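Long-range contact in ankyrin repeat family protein (Enterococcus faecalis, PDB 3HRA), which is of unknown function but, as a stack of ankyrin repeats, probably serves as a scaffold for protein-protein interactions: residues T3-A12 with E23-E34. Sequence-based numbering, arbitrary orientation.
Sequences TYEVGALLEA and EILQDTTYQVDE
Glu34 and Tyr30 reach from the loop that follows helix 18-25 to the start of helix 8-14, within a helix-turn-helix pair of the ankyrin fold at the N-terminal end of the chain. Polar contacts centre on the first turn of helix 8-14, with Gly7 as N-cap. The Glu34 carboxylate spans this turn: OE1 accepts from Gly7 N at 2.9 Å, approached from above the carboxylate plane, while OE2 takes Leu10 N at 2.9 Å. With CG lodged between its own backbone N and carbonyl carbon (chi1 59°) and the chain extended beyond, Glu34 sends its charge straight to the helix start, where the first-turn N-H groups and the helix dipole would be expected to stabilise a negative charge. Tyr30 OH accepts from Leu9 N at 3.0 Å and in turn donates a weak bond to Glu34 OE1, linking the two side chains that accept from the first turn.

Apolar side chains pack beside this polar cluster. Leu9 lays CB against Tyr30 CE2 at 3.5 Å, and its two methyls part, CD1 to Ile24 CG2 and CD2 to Leu25 CD2 and Val32 CB. Ile24 CD1 lies against Ala8 and Ala12, joining the two helices. Beyond the segments, Leu9 also touches Pro42 and Leu58, so this core runs on into helices 42-49 and 52-60.

The ring of Tyr4 joins the chain start to residues 23-34 through aromatic, CH-pi and polar contacts. The Tyr4 and Tyr30 rings are inclined at 72°, with Tyr4 CB at the Tyr30 edge. Ile24 CG1 makes a CH-pi contact over one face of Tyr4, 4.0 Å from the ring centroid. At the far end of that ring, Tyr4 OH donates to Glu23 OE2 at 2.7 Å, meeting the anti side of an oxygen that is also salt-bridged to Lys20 NZ.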
loop_
_atom_site.group_PDB
_atom_site.type_symbol
_atom_site.label_atom_id
_atom_site.label_comp_id
_atom_site.label_asym_id
_atom_site.label_seq_id
_atom_site.Cartn_x
_atom_site.Cartn_y
_atom_site.Cartn_z
ATOM N N THR A 3 5.341 -10.662 -32.221
ATOM C CA THR A 3 6.602 -10.208 -32.798
ATOM C C THR A 3 6.969 -8.821 -32.258
ATOM O O THR A 3 7.904 -8.167 -32.738
ATOM C CB THR A 3 6.539 -10.193 -34.344
ATOM O OG1 THR A 3 6.025 -11.445 -34.826
ATOM C CG2 THR A 3 7.917 -9.952 -34.947
ATOM N N TYR A 4 6.241 -8.382 -31.232
ATOM C CA TYR A 4 6.538 -7.119 -30.572
ATOM C C TYR A 4 7.966 -7.098 -30.027
ATOM O O TYR A 4 8.499 -8.122 -29.589
ATOM C CB TYR A 4 5.570 -6.874 -29.407
ATOM C CG TYR A 4 4.133 -6.614 -29.787
ATOM C CD1 TYR A 4 3.747 -5.396 -30.324
ATOM C CD2 TYR A 4 3.155 -7.577 -29.586
ATOM C CE1 TYR A 4 2.423 -5.149 -30.660
ATOM C CE2 TYR A 4 1.825 -7.345 -29.921
ATOM C CZ TYR A 4 1.466 -6.127 -30.450
ATOM O OH TYR A 4 0.141 -5.895 -30.772
ATOM N N GLU A 5 8.572 -5.921 -30.030
ATOM C CA GLU A 5 9.901 -5.757 -29.465
ATOM C C GLU A 5 9.764 -5.589 -27.959
ATOM O O GLU A 5 8.721 -5.108 -27.480
ATOM C CB GLU A 5 10.587 -4.529 -30.071
ATOM C CG GLU A 5 11.126 -4.729 -31.490
ATOM C CD GLU A 5 11.559 -3.411 -32.141
ATOM O OE1 GLU A 5 10.910 -2.371 -31.864
ATOM O OE2 GLU A 5 12.534 -3.411 -32.932
ATOM N N VAL A 6 10.793 -5.987 -27.205
ATOM C CA VAL A 6 10.805 -5.703 -25.768
ATOM C C VAL A 6 10.589 -4.211 -25.566
ATOM O O VAL A 6 11.243 -3.391 -26.217
ATOM C CB VAL A 6 12.137 -6.094 -25.096
ATOM C CG1 VAL A 6 12.102 -5.774 -23.591
ATOM C CG2 VAL A 6 12.446 -7.556 -25.333
ATOM N N GLY A 7 9.670 -3.853 -24.670
ATOM C CA GLY A 7 9.415 -2.455 -24.378
ATOM C C GLY A 7 8.108 -1.935 -24.920
ATOM O O GLY A 7 7.664 -0.860 -24.521
ATOM N N ALA A 8 7.490 -2.689 -25.832
ATOM C CA ALA A 8 6.224 -2.273 -26.436
ATOM C C ALA A 8 5.154 -1.984 -25.379
ATOM O O ALA A 8 4.438 -0.974 -25.446
ATOM C CB ALA A 8 5.728 -3.336 -27.434
ATOM N N LEU A 9 5.050 -2.881 -24.405
ATOM C CA LEU A 9 4.008 -2.794 -23.386
ATOM C C LEU A 9 4.318 -1.679 -22.394
ATOM O O LEU A 9 3.416 -0.986 -21.949
ATOM C CB LEU A 9 3.850 -4.143 -22.675
ATOM C CG LEU A 9 2.666 -4.348 -21.715
ATOM C CD1 LEU A 9 1.328 -4.188 -22.461
ATOM C CD2 LEU A 9 2.764 -5.755 -21.094
ATOM N N LEU A 10 5.595 -1.506 -22.046
ATOM C CA LEU A 10 6.005 -0.382 -21.201
ATOM C C LEU A 10 5.634 0.939 -21.856
ATOM O O LEU A 10 5.122 1.844 -21.199
ATOM C CB LEU A 10 7.506 -0.421 -20.939
ATOM C CG LEU A 10 7.976 -1.405 -19.870
ATOM C CD1 LEU A 10 9.462 -1.700 -20.019
ATOM C CD2 LEU A 10 7.668 -0.864 -18.478
ATOM N N GLU A 11 5.891 1.037 -23.159
ATOM C CA GLU A 11 5.572 2.249 -23.908
ATOM C C GLU A 11 4.068 2.527 -23.941
ATOM O O GLU A 11 3.647 3.669 -23.741
ATOM C CB GLU A 11 6.125 2.184 -25.327
ATOM C CG GLU A 11 5.942 3.479 -26.097
ATOM C CD GLU A 11 6.237 3.322 -27.584
ATOM O OE1 GLU A 11 7.431 3.238 -27.963
ATOM O OE2 GLU A 11 5.263 3.281 -28.375
ATOM N N ALA A 12 3.263 1.496 -24.188
ATOM C CA ALA A 12 1.808 1.627 -24.121
ATOM C C ALA A 12 1.310 2.064 -22.733
ATOM O O ALA A 12 0.387 2.871 -22.643
ATOM C CB ALA A 12 1.116 0.336 -24.539
ATOM N N GLU A 23 -4.416 -4.631 -26.932
ATOM C CA GLU A 23 -3.928 -5.146 -28.204
ATOM C C GLU A 23 -2.686 -6.008 -27.993
ATOM O O GLU A 23 -2.604 -7.116 -28.504
ATOM C CB GLU A 23 -3.611 -3.999 -29.184
ATOM C CG GLU A 23 -2.850 -4.449 -30.436
ATOM C CD GLU A 23 -2.041 -3.321 -31.084
ATOM O OE1 GLU A 23 -2.679 -2.398 -31.610
ATOM O OE2 GLU A 23 -0.773 -3.365 -31.078
ATOM N N ILE A 24 -1.715 -5.489 -27.246
ATOM C CA ILE A 24 -0.478 -6.230 -27.024
ATOM C C ILE A 24 -0.722 -7.502 -26.214
ATOM O O ILE A 24 -0.139 -8.545 -26.497
ATOM C CB ILE A 24 0.583 -5.358 -26.330
ATOM C CG1 ILE A 24 1.030 -4.217 -27.261
ATOM C CG2 ILE A 24 1.777 -6.214 -25.891
ATOM C CD1 ILE A 24 1.776 -3.105 -26.536
ATOM N N LEU A 25 -1.598 -7.419 -25.221
ATOM C CA LEU A 25 -1.835 -8.547 -24.322
ATOM C C LEU A 25 -2.532 -9.712 -25.036
ATOM O O LEU A 25 -2.547 -10.844 -24.537
ATOM C CB LEU A 25 -2.656 -8.103 -23.108
ATOM C CG LEU A 25 -1.920 -7.203 -22.120
ATOM C CD1 LEU A 25 -2.816 -6.799 -20.965
ATOM C CD2 LEU A 25 -0.643 -7.902 -21.610
ATOM N N GLN A 26 -3.092 -9.441 -26.212
ATOM C CA GLN A 26 -3.729 -10.497 -27.007
ATOM C C GLN A 26 -2.672 -11.484 -27.534
ATOM O O GLN A 26 -2.984 -12.625 -27.867
ATOM C CB GLN A 26 -4.552 -9.887 -28.150
ATOM C CG GLN A 26 -5.384 -10.882 -28.952
ATOM C CD GLN A 26 -4.662 -11.435 -30.190
ATOM O OE1 GLN A 26 -5.204 -12.288 -30.900
ATOM N NE2 GLN A 26 -3.454 -10.953 -30.454
ATOM N N ASP A 27 -1.423 -11.031 -27.588
ATOM C CA ASP A 27 -0.282 -11.876 -27.942
ATOM C C ASP A 27 0.085 -12.758 -26.753
ATOM O O ASP A 27 0.630 -12.280 -25.748
ATOM C CB ASP A 27 0.902 -10.995 -28.363
ATOM C CG ASP A 27 2.215 -11.771 -28.493
ATOM O OD1 ASP A 27 2.190 -13.020 -28.556
ATOM O OD2 ASP A 27 3.282 -11.120 -28.526
ATOM N N THR A 28 -0.227 -14.053 -26.877
ATOM C CA THR A 28 -0.098 -15.007 -25.774
ATOM C C THR A 28 1.350 -15.265 -25.376
ATOM O O THR A 28 1.604 -15.832 -24.320
ATOM C CB THR A 28 -0.746 -16.373 -26.125
ATOM O OG1 THR A 28 -0.095 -16.936 -27.270
ATOM C CG2 THR A 28 -2.219 -16.201 -26.433
ATOM N N THR A 29 2.281 -14.871 -26.244
ATOM C CA THR A 29 3.711 -15.072 -26.009
ATOM C C THR A 29 4.343 -13.886 -25.286
ATOM O O THR A 29 5.487 -13.975 -24.843
ATOM C CB THR A 29 4.496 -15.324 -27.333
ATOM O OG1 THR A 29 4.591 -14.113 -28.103
ATOM C CG2 THR A 29 3.818 -16.404 -28.181
ATOM N N TYR A 30 3.610 -12.777 -25.162
ATOM C CA TYR A 30 4.206 -11.557 -24.598
ATOM C C TYR A 30 4.604 -11.690 -23.110
ATOM O O TYR A 30 3.817 -12.139 -22.276
ATOM C CB TYR A 30 3.300 -10.321 -24.800
ATOM C CG TYR A 30 4.093 -9.032 -24.784
ATOM C CD1 TYR A 30 4.520 -8.451 -25.971
ATOM C CD2 TYR A 30 4.459 -8.421 -23.583
ATOM C CE1 TYR A 30 5.256 -7.282 -25.969
ATOM C CE2 TYR A 30 5.211 -7.262 -23.572
ATOM C CZ TYR A 30 5.607 -6.699 -24.766
ATOM O OH TYR A 30 6.357 -5.543 -24.775
ATOM N N GLN A 31 5.833 -11.291 -22.789
ATOM C CA GLN A 31 6.305 -11.298 -21.410
ATOM C C GLN A 31 5.854 -9.996 -20.742
ATOM O O GLN A 31 6.421 -8.925 -20.995
ATOM C CB GLN A 31 7.834 -11.390 -21.386
ATOM C CG GLN A 31 8.393 -12.161 -20.192
ATOM C CD GLN A 31 8.511 -11.327 -18.933
ATOM O OE1 GLN A 31 7.595 -11.310 -18.083
ATOM N NE2 GLN A 31 9.650 -10.627 -18.794
ATOM N N VAL A 32 4.837 -10.081 -19.886
ATOM C CA VAL A 32 4.174 -8.859 -19.409
ATOM C C VAL A 32 4.984 -8.072 -18.370
ATOM O O VAL A 32 4.709 -6.899 -18.107
ATOM C CB VAL A 32 2.761 -9.151 -18.839
ATOM C CG1 VAL A 32 1.878 -9.804 -19.909
ATOM C CG2 VAL A 32 2.845 -10.037 -17.593
ATOM N N ASP A 33 5.953 -8.732 -17.754
ATOM C CA ASP A 33 6.713 -8.090 -16.690
ATOM C C ASP A 33 8.098 -7.588 -17.122
ATOM O O ASP A 33 9.040 -7.603 -16.342
ATOM C CB ASP A 33 6.825 -9.009 -15.479
ATOM C CG ASP A 33 5.546 -9.030 -14.643
ATOM O OD1 ASP A 33 4.817 -8.024 -14.606
ATOM O OD2 ASP A 33 5.276 -10.063 -14.024
ATOM N N GLU A 34 8.213 -7.120 -18.355
ATOM C CA GLU A 34 9.415 -6.408 -18.778
ATOM C C GLU A 34 9.613 -5.184 -17.885
ATOM O O GLU A 34 8.640 -4.659 -17.333
ATOM C CB GLU A 34 9.282 -5.976 -20.239
ATOM C CG GLU A 34 8.088 -5.077 -20.504
ATOM C CD GLU A 34 7.903 -4.786 -21.994
ATOM O OE1 GLU A 34 8.249 -5.644 -22.839
ATOM O OE2 GLU A 34 7.414 -3.691 -22.329
#